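Local coordinates for Endonuclease/exonuclease/phosphatase domain-containing protein (Enterococcus faecalis, PDB 3L1W), which is of unknown function but belongs to the endonuclease/exonuclease/phosphatase family and may act as a 3'-5' RNA exonuclease, at residues A[124-136]-A[155-168]. Numbering follows the deposited sequence.
Sequences TPFLVINVHLDHI and KIAQYPTLLMGDFN
V131 packs against L163 and F167 where strand 126-132 runs parallel to segment 161-166, its N donating to M164 O at 2.7 Å. Its CB rests 3.5 Å from that same M164 O, and the two methyls then part. CG2 presses on L163 CD1 at 3.4 Å, tighter than usual van der Waals contact, while CG1, anti to the backbone N (chi1 175°), lies over one face of the F167 ring, a CH-pi contact 4.1 Å from the centroid. Seven backbone bonds alternate along the pair, the first from L127 N to P160 O and the last from L133 N to D166 O. The chain turns at G165, and there the bond from D166 N to V131 O is bent to 141°, its donor above the carbonyl plane. I156 of helix 153-158 covers L127 and I129, its CG1 3.9 Å from L127 CD2. Past the last backbone bond, N168 ND2 reaches L133 O at 2.7 Å, the oxygen nearly in the plane of the N168 side-chain amide, and N168 N closes an Asx turn on D166 OD1. D166 OD2 accepts a hydrogen bond from N7 ND2, on strand 2-7 of the sandwich's other sheet. Helices 138-151 and 153-158 complete a beta-alpha-beta crossover in this DNase I-like fold, and G165-D166-F167-N168 fits the family's GDxN motif, whose Asp and Asn line the active site in relatives and probably here.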
ATOM      1  N   THR A 124      12.846 -17.408  19.505  1.00 46.96           N
ATOM      2  CA  THR A 124      11.663 -18.192  19.845  1.00 39.54           C
ATOM      3  C   THR A 124      10.707 -18.313  18.662  1.00 35.78           C
ATOM      4  O   THR A 124      10.447 -17.334  17.967  1.00 36.70           O
ATOM      5  CB  THR A 124      10.914 -17.562  21.019  1.00 44.65           C
ATOM      6  OG1 THR A 124      10.651 -16.185  20.722  1.00 52.27           O
ATOM      7  CG2 THR A 124      11.752 -17.653  22.289  1.00 40.25           C
ATOM      8  N   PRO A 125      10.173 -19.521  18.444  1.00 33.09           N
ATOM      9  CA  PRO A 125       9.270 -19.817  17.329  1.00 32.37           C
ATOM     10  C   PRO A 125       7.889 -19.215  17.546  1.00 29.46           C
ATOM     11  O   PRO A 125       7.517 -18.881  18.675  1.00 27.29           O
ATOM     12  CB  PRO A 125       9.151 -21.348  17.371  1.00 37.80           C
ATOM     13  CG  PRO A 125      10.226 -21.821  18.286  1.00 39.31           C
ATOM     14  CD  PRO A 125      10.448 -20.714  19.256  1.00 39.77           C
ATOM     15  N   PHE A 126       7.139 -19.076  16.461  1.00 20.06           N
ATOM     16  CA  PHE A 126       5.723 -18.742  16.550  1.00 20.80           C
ATOM     17  C   PHE A 126       4.918 -19.611  15.591  1.00 21.50           C
ATOM     18  O   PHE A 126       5.450 -20.125  14.598  1.00 22.22           O
ATOM     19  CB  PHE A 126       5.472 -17.257  16.282  1.00 20.55           C
ATOM     20  CG  PHE A 126       5.840 -16.813  14.892  1.00 17.44           C
ATOM     21  CD1 PHE A 126       7.151 -16.471  14.584  1.00 23.51           C
ATOM     22  CD2 PHE A 126       4.879 -16.724  13.896  1.00 19.39           C
ATOM     23  CE1 PHE A 126       7.494 -16.052  13.305  1.00 24.51           C
ATOM     24  CE2 PHE A 126       5.208 -16.305  12.615  1.00 18.87           C
ATOM     25  CZ  PHE A 126       6.525 -15.971  12.315  1.00 19.99           C
ATOM     26  N   LEU A 127       3.636 -19.773  15.899  1.00 17.39           N
ATOM     27  CA  LEU A 127       2.750 -20.618  15.110  1.00 16.33           C
ATOM     28  C   LEU A 127       1.857 -19.792  14.190  1.00 18.79           C
ATOM     29  O   LEU A 127       1.267 -18.793  14.620  1.00 19.35           O
ATOM     30  CB  LEU A 127       1.881 -21.464  16.050  1.00 17.77           C
ATOM     31  CG  LEU A 127       0.833 -22.364  15.406  1.00 17.63           C
ATOM     32  CD1 LEU A 127       1.487 -23.429  14.545  1.00 19.63           C
ATOM     33  CD2 LEU A 127      -0.025 -23.011  16.492  1.00 18.68           C
ATOM     34  N   VAL A 128       1.769 -20.203  12.923  1.00 15.42           N
ATOM     35  CA  VAL A 128       0.809 -19.605  11.981  1.00 14.68           C
ATOM     36  C   VAL A 128      -0.217 -20.661  11.570  1.00 17.57           C
ATOM     37  O   VAL A 128       0.156 -21.767  11.177  1.00 17.24           O
ATOM     38  CB  VAL A 128       1.512 -19.089  10.726  1.00 14.39           C
ATOM     39  CG1 VAL A 128       0.483 -18.572   9.706  1.00 16.83           C
ATOM     40  CG2 VAL A 128       2.516 -17.996  11.083  1.00 18.31           C
ATOM     41  N   ILE A 129      -1.505 -20.327  11.666  1.00 15.77           N
ATOM     42  CA  ILE A 129      -2.573 -21.246  11.277  1.00 14.75           C
ATOM     43  C   ILE A 129      -3.418 -20.574  10.202  1.00 14.25           C
ATOM     44  O   ILE A 129      -3.998 -19.526  10.440  1.00 15.95           O
ATOM     45  CB  ILE A 129      -3.497 -21.593  12.467  1.00 16.71           C
ATOM     46  CG1 ILE A 129      -2.688 -22.135  13.658  1.00 17.67           C
ATOM     47  CG2 ILE A 129      -4.560 -22.596  12.037  1.00 16.84           C
ATOM     48  CD1 ILE A 129      -3.508 -22.278  14.949  1.00 18.75           C
ATOM     49  N   ASN A 130      -3.468 -21.187   9.023  1.00 13.63           N
ATOM     50  CA  ASN A 130      -4.227 -20.675   7.883  1.00 13.54           C
ATOM     51  C   ASN A 130      -5.641 -21.235   7.945  1.00 15.43           C
ATOM     52  O   ASN A 130      -5.838 -22.444   7.818  1.00 16.10           O
ATOM     53  CB  ASN A 130      -3.546 -21.094   6.578  1.00 14.72           C
ATOM     54  CG  ASN A 130      -4.156 -20.430   5.354  1.00 16.81           C
ATOM     55  OD1 ASN A 130      -5.294 -19.972   5.388  1.00 16.94           O
ATOM     56  ND2 ASN A 130      -3.397 -20.392   4.262  1.00 17.59           N
ATOM     57  N   VAL A 131      -6.608 -20.342   8.154  1.00 15.58           N
ATOM     58  CA  VAL A 131      -8.011 -20.685   8.343  1.00 17.37           C
ATOM     59  C   VAL A 131      -8.846 -20.531   7.065  1.00 14.01           C
ATOM     60  O   VAL A 131      -8.803 -19.488   6.422  1.00 15.30           O
ATOM     61  CB  VAL A 131      -8.625 -19.728   9.398  1.00 14.82           C
ATOM     62  CG1 VAL A 131     -10.119 -19.958   9.533  1.00 18.10           C
ATOM     63  CG2 VAL A 131      -7.919 -19.906  10.756  1.00 19.27           C
ATOM     64  N   HIS A 132      -9.620 -21.555   6.706  1.00 15.02           N
ATOM     65  CA  HIS A 132     -10.715 -21.348   5.759  1.00 14.69           C
ATOM     66  C   HIS A 132     -11.891 -22.216   6.150  1.00 17.78           C
ATOM     67  O   HIS A 132     -11.929 -23.405   5.839  1.00 17.79           O
ATOM     68  CB  HIS A 132     -10.305 -21.636   4.312  1.00 15.72           C
ATOM     69  CG  HIS A 132     -11.304 -21.146   3.310  1.00 19.36           C
ATOM     70  ND1 HIS A 132     -11.221 -21.433   1.963  1.00 20.64           N
ATOM     71  CD2 HIS A 132     -12.408 -20.375   3.463  1.00 23.68           C
ATOM     72  CE1 HIS A 132     -12.238 -20.870   1.333  1.00 20.35           C
ATOM     73  NE2 HIS A 132     -12.972 -20.220   2.219  1.00 21.78           N
ATOM     74  N   LEU A 133     -12.854 -21.617   6.839  1.00 15.65           N
ATOM     75  CA  LEU A 133     -13.956 -22.402   7.397  1.00 16.51           C
ATOM     76  C   LEU A 133     -15.059 -22.564   6.375  1.00 18.91           C
ATOM     77  O   LEU A 133     -15.123 -21.813   5.409  1.00 19.50           O
ATOM     78  CB  LEU A 133     -14.500 -21.754   8.674  1.00 16.19           C
ATOM     79  CG  LEU A 133     -13.465 -21.507   9.773  1.00 16.72           C
ATOM     80  CD1 LEU A 133     -14.106 -20.879  10.996  1.00 16.72           C
ATOM     81  CD2 LEU A 133     -12.762 -22.807  10.142  1.00 17.79           C
ATOM     82  N   ASP A 134     -15.927 -23.551   6.607  1.00 19.81           N
ATOM     83  CA  ASP A 134     -17.005 -23.891   5.692  1.00 20.41           C
ATOM     84  C   ASP A 134     -17.999 -22.745   5.546  1.00 21.19           C
ATOM     85  O   ASP A 134     -18.309 -22.058   6.515  1.00 23.69           O
ATOM     86  CB  ASP A 134     -17.734 -25.134   6.220  1.00 23.49           C
ATOM     87  CG  ASP A 134     -18.126 -26.090   5.124  1.00 38.21           C
ATOM     88  OD1 ASP A 134     -17.234 -26.587   4.410  1.00 45.42           O
ATOM     89  OD2 ASP A 134     -19.331 -26.358   4.979  1.00 48.18           O
ATOM     90  N   HIS A 135     -18.502 -22.532   4.337  1.00 21.46           N
ATOM     91  CA  HIS A 135     -19.494 -21.485   4.112  1.00 21.41           C
ATOM     92  C   HIS A 135     -20.918 -21.960   4.411  1.00 22.57           C
ATOM     93  O   HIS A 135     -21.833 -21.157   4.550  1.00 24.18           O
ATOM     94  CB  HIS A 135     -19.422 -20.964   2.671  1.00 20.79           C
ATOM     95  CG  HIS A 135     -19.603 -22.028   1.629  1.00 36.43           C
ATOM     96  ND1 HIS A 135     -20.844 -22.485   1.237  1.00 43.60           N
ATOM     97  CD2 HIS A 135     -18.700 -22.713   0.889  1.00 39.95           C
ATOM     98  CE1 HIS A 135     -20.697 -23.411   0.306  1.00 44.07           C
ATOM     99  NE2 HIS A 135     -19.407 -23.570   0.077  1.00 44.72           N
ATOM    100  N   ILE A 136     -21.100 -23.265   4.526  1.00 25.02           N
ATOM    101  CA  ILE A 136     -22.440 -23.836   4.568  1.00 26.59           C
ATOM    102  C   ILE A 136     -23.307 -23.347   5.742  1.00 27.22           C
ATOM    103  O   ILE A 136     -24.489 -23.055   5.561  1.00 28.55           O
ATOM    104  CB  ILE A 136     -22.369 -25.384   4.532  1.00 34.16           C
ATOM    105  CG1 ILE A 136     -23.691 -25.986   4.079  1.00 42.46           C
ATOM    106  CG2 ILE A 136     -21.965 -25.944   5.877  1.00 36.08           C
ATOM    107  CD1 ILE A 136     -23.674 -27.497   4.093  1.00 48.17           C
ATOM    108  N   LYS A 155       0.297 -26.808  20.615  1.00 23.42           N
ATOM    109  CA  LYS A 155       1.128 -25.811  19.953  1.00 22.61           C
ATOM    110  C   LYS A 155       0.657 -24.399  20.258  1.00 22.13           C
ATOM    111  O   LYS A 155       1.464 -23.499  20.498  1.00 24.94           O
ATOM    112  CB  LYS A 155       1.106 -26.005  18.436  1.00 23.47           C
ATOM    113  CG  LYS A 155       1.803 -27.245  17.925  1.00 31.16           C
ATOM    114  CD  LYS A 155       1.944 -27.173  16.405  1.00 25.41           C
ATOM    115  CE  LYS A 155       2.036 -28.550  15.789  1.00 31.12           C
ATOM    116  NZ  LYS A 155       3.204 -29.313  16.310  1.00 26.24           N
ATOM    117  N   ILE A 156      -0.656 -24.200  20.214  1.00 21.74           N
ATOM    118  CA  ILE A 156      -1.229 -22.897  20.535  1.00 20.04           C
ATOM    119  C   ILE A 156      -0.892 -22.472  21.964  1.00 20.50           C
ATOM    120  O   ILE A 156      -0.590 -21.310  22.223  1.00 24.67           O
ATOM    121  CB  ILE A 156      -2.752 -22.901  20.338  1.00 22.89           C
ATOM    122  CG1 ILE A 156      -3.083 -23.023  18.850  1.00 21.10           C
ATOM    123  CG2 ILE A 156      -3.361 -21.628  20.867  1.00 22.60           C
ATOM    124  CD1 ILE A 156      -4.547 -23.343  18.597  1.00 23.54           C
ATOM    125  N   ALA A 157      -0.931 -23.418  22.888  1.00 22.68           N
ATOM    126  CA  ALA A 157      -0.626 -23.122  24.278  1.00 24.95           C
ATOM    127  C   ALA A 157       0.843 -22.748  24.457  1.00 28.85           C
ATOM    128  O   ALA A 157       1.187 -21.932  25.311  1.00 31.93           O
ATOM    129  CB  ALA A 157      -0.983 -24.319  25.154  1.00 25.06           C
ATOM    130  N   GLN A 158       1.700 -23.345  23.639  1.00 22.67           N
ATOM    131  CA  GLN A 158       3.144 -23.225  23.798  1.00 28.33           C
ATOM    132  C   GLN A 158       3.733 -21.986  23.116  1.00 28.39           C
ATOM    133  O   GLN A 158       4.700 -21.399  23.607  1.00 27.09           O
ATOM    134  CB  GLN A 158       3.820 -24.493  23.259  1.00 29.58           C
ATOM    135  CG  GLN A 158       5.327 -24.556  23.470  1.00 42.54           C
ATOM    136  CD  GLN A 158       5.905 -25.903  23.060  1.00 53.10           C
ATOM    137  OE1 GLN A 158       7.123 -26.107  23.078  1.00 56.01           O
ATOM    138  NE2 GLN A 158       5.026 -26.831  22.686  1.00 46.64           N
ATOM    139  N   TYR A 159       3.157 -21.585  21.983  1.00 22.47           N
ATOM    140  CA  TYR A 159       3.745 -20.515  21.180  1.00 20.89           C
ATOM    141  C   TYR A 159       2.823 -19.315  20.951  1.00 22.17           C
ATOM    142  O   TYR A 159       1.600 -19.458  20.900  1.00 23.47           O
ATOM    143  CB  TYR A 159       4.146 -21.040  19.788  1.00 22.87           C
ATOM    144  CG  TYR A 159       5.035 -22.261  19.788  1.00 24.23           C
ATOM    145  CD1 TYR A 159       6.378 -22.167  20.124  1.00 26.74           C
ATOM    146  CD2 TYR A 159       4.537 -23.505  19.425  1.00 23.70           C
ATOM    147  CE1 TYR A 159       7.194 -23.287  20.121  1.00 25.79           C
ATOM    148  CE2 TYR A 159       5.345 -24.630  19.420  1.00 26.27           C
ATOM    149  CZ  TYR A 159       6.674 -24.509  19.764  1.00 24.60           C
ATOM    150  OH  TYR A 159       7.486 -25.618  19.754  1.00 31.75           O
ATOM    151  N   PRO A 160       3.418 -18.127  20.759  1.00 22.81           N
ATOM    152  CA  PRO A 160       2.631 -17.010  20.235  1.00 23.16           C
ATOM    153  C   PRO A 160       2.044 -17.469  18.911  1.00 23.28           C
ATOM    154  O   PRO A 160       2.758 -18.106  18.135  1.00 19.39           O
ATOM    155  CB  PRO A 160       3.680 -15.926  19.975  1.00 26.19           C
ATOM    156  CG  PRO A 160       4.845 -16.301  20.827  1.00 26.25           C
ATOM    157  CD  PRO A 160       4.849 -17.797  20.876  1.00 26.23           C
ATOM    158  N   THR A 161       0.777 -17.165  18.658  1.00 17.38           N
ATOM    159  CA  THR A 161       0.084 -17.764  17.520  1.00 19.22           C
ATOM    160  C   THR A 161      -0.665 -16.719  16.709  1.00 17.58           C
ATOM    161  O   THR A 161      -1.269 -15.802  17.284  1.00 19.33           O
ATOM    162  CB  THR A 161      -0.908 -18.852  17.992  1.00 19.53           C
ATOM    163  OG1 THR A 161      -0.182 -19.917  18.622  1.00 20.61           O
ATOM    164  CG2 THR A 161      -1.684 -19.419  16.809  1.00 16.17           C
ATOM    165  N   LEU A 162      -0.596 -16.854  15.381  1.00 15.58           N
ATOM    166  CA  LEU A 162      -1.341 -16.018  14.439  1.00 15.74           C
ATOM    167  C   LEU A 162      -2.365 -16.923  13.760  1.00 13.74           C
ATOM    168  O   LEU A 162      -2.002 -17.849  13.025  1.00 17.55           O
ATOM    169  CB  LEU A 162      -0.413 -15.405  13.380  1.00 16.85           C
ATOM    170  CG  LEU A 162       0.736 -14.548  13.919  1.00 21.16           C
ATOM    171  CD1 LEU A 162       1.774 -14.259  12.828  1.00 16.65           C
ATOM    172  CD2 LEU A 162       0.199 -13.261  14.521  1.00 18.75           C
ATOM    173  N   LEU A 163      -3.635 -16.674  14.047  1.00 15.53           N
ATOM    174  CA  LEU A 163      -4.734 -17.459  13.503  1.00 13.78           C
ATOM    175  C   LEU A 163      -5.381 -16.598  12.427  1.00 17.17           C
ATOM    176  O   LEU A 163      -6.070 -15.624  12.739  1.00 16.35           O
ATOM    177  CB  LEU A 163      -5.736 -17.779  14.621  1.00 15.17           C
ATOM    178  CG  LEU A 163      -7.011 -18.551  14.273  1.00 15.87           C
ATOM    179  CD1 LEU A 163      -6.706 -20.005  13.913  1.00 21.06           C
ATOM    180  CD2 LEU A 163      -8.016 -18.499  15.441  1.00 18.14           C
HETATM  181  N   MSE A 164      -5.141 -16.937  11.161  1.00 15.54           N
HETATM  182  CA  MSE A 164      -5.417 -15.997  10.072  1.00 15.03           C
HETATM  183  C   MSE A 164      -6.183 -16.650   8.954  1.00 15.38           C
HETATM  184  O   MSE A 164      -5.843 -17.740   8.518  1.00 18.37           O
HETATM  185  CB  MSE A 164      -4.101 -15.494   9.467  1.00 16.19           C
HETATM  186  CG  MSE A 164      -3.031 -15.202  10.475  1.00 16.30           C
HETATM  187 SE   MSE A 164      -1.359 -14.686   9.606  0.70 23.05          SE
HETATM  188  CE  MSE A 164      -1.943 -12.997   8.907  1.00 18.07           C
ATOM    189  N   GLY A 165      -7.198 -15.970   8.450  1.00 14.69           N
ATOM    190  CA  GLY A 165      -7.828 -16.451   7.241  1.00 12.80           C
ATOM    191  C   GLY A 165      -9.279 -16.063   7.080  1.00 14.47           C
ATOM    192  O   GLY A 165      -9.769 -15.098   7.667  1.00 16.62           O
ATOM    193  N   ASP A 166      -9.953 -16.848   6.259  1.00 15.66           N
ATOM    194  CA  ASP A 166     -11.328 -16.598   5.893  1.00 13.84           C
ATOM    195  C   ASP A 166     -12.238 -17.436   6.790  1.00 15.95           C
ATOM    196  O   ASP A 166     -12.330 -18.664   6.640  1.00 15.65           O
ATOM    197  CB  ASP A 166     -11.503 -16.952   4.418  1.00 16.55           C
ATOM    198  CG  ASP A 166     -12.906 -16.693   3.913  1.00 17.53           C
ATOM    199  OD1 ASP A 166     -13.828 -16.464   4.730  1.00 17.10           O
ATOM    200  OD2 ASP A 166     -13.086 -16.730   2.678  1.00 18.55           O
ATOM    201  N   PHE A 167     -12.893 -16.778   7.741  1.00 15.68           N
ATOM    202  CA  PHE A 167     -13.752 -17.465   8.703  1.00 15.24           C
ATOM    203  C   PHE A 167     -15.140 -17.706   8.134  1.00 16.06           C
ATOM    204  O   PHE A 167     -15.926 -18.451   8.724  1.00 17.84           O
ATOM    205  CB  PHE A 167     -13.874 -16.664  10.011  1.00 15.61           C
ATOM    206  CG  PHE A 167     -12.654 -16.737  10.884  1.00 16.39           C
ATOM    207  CD1 PHE A 167     -12.752 -17.140  12.211  1.00 19.94           C
ATOM    208  CD2 PHE A 167     -11.416 -16.394  10.386  1.00 18.19           C
ATOM    209  CE1 PHE A 167     -11.616 -17.203  13.014  1.00 17.41           C
ATOM    210  CE2 PHE A 167     -10.283 -16.461  11.184  1.00 21.40           C
ATOM    211  CZ  PHE A 167     -10.390 -16.869  12.491  1.00 19.06           C
ATOM    212  N   ASN A 168     -15.451 -17.064   7.005  1.00 15.12           N
ATOM    213  CA  ASN A 168     -16.802 -17.139   6.448  1.00 15.32           C
ATOM    214  C   ASN A 168     -17.869 -16.762   7.472  1.00 17.43           C
ATOM    215  O   ASN A 168     -19.009 -17.217   7.380  1.00 18.00           O
ATOM    216  CB  ASN A 168     -17.091 -18.544   5.881  1.00 17.45           C
ATOM    217  CG  ASN A 168     -16.801 -18.643   4.386  1.00 20.41           C
ATOM    218  OD1 ASN A 168     -17.165 -17.751   3.613  1.00 18.31           O
ATOM    219  ND2 ASN A 168     -16.165 -19.734   3.970  1.00 19.86           N
TER
HETATM  220  O   HOH W   1     -16.086 -20.675   1.081  1.00 31.54           O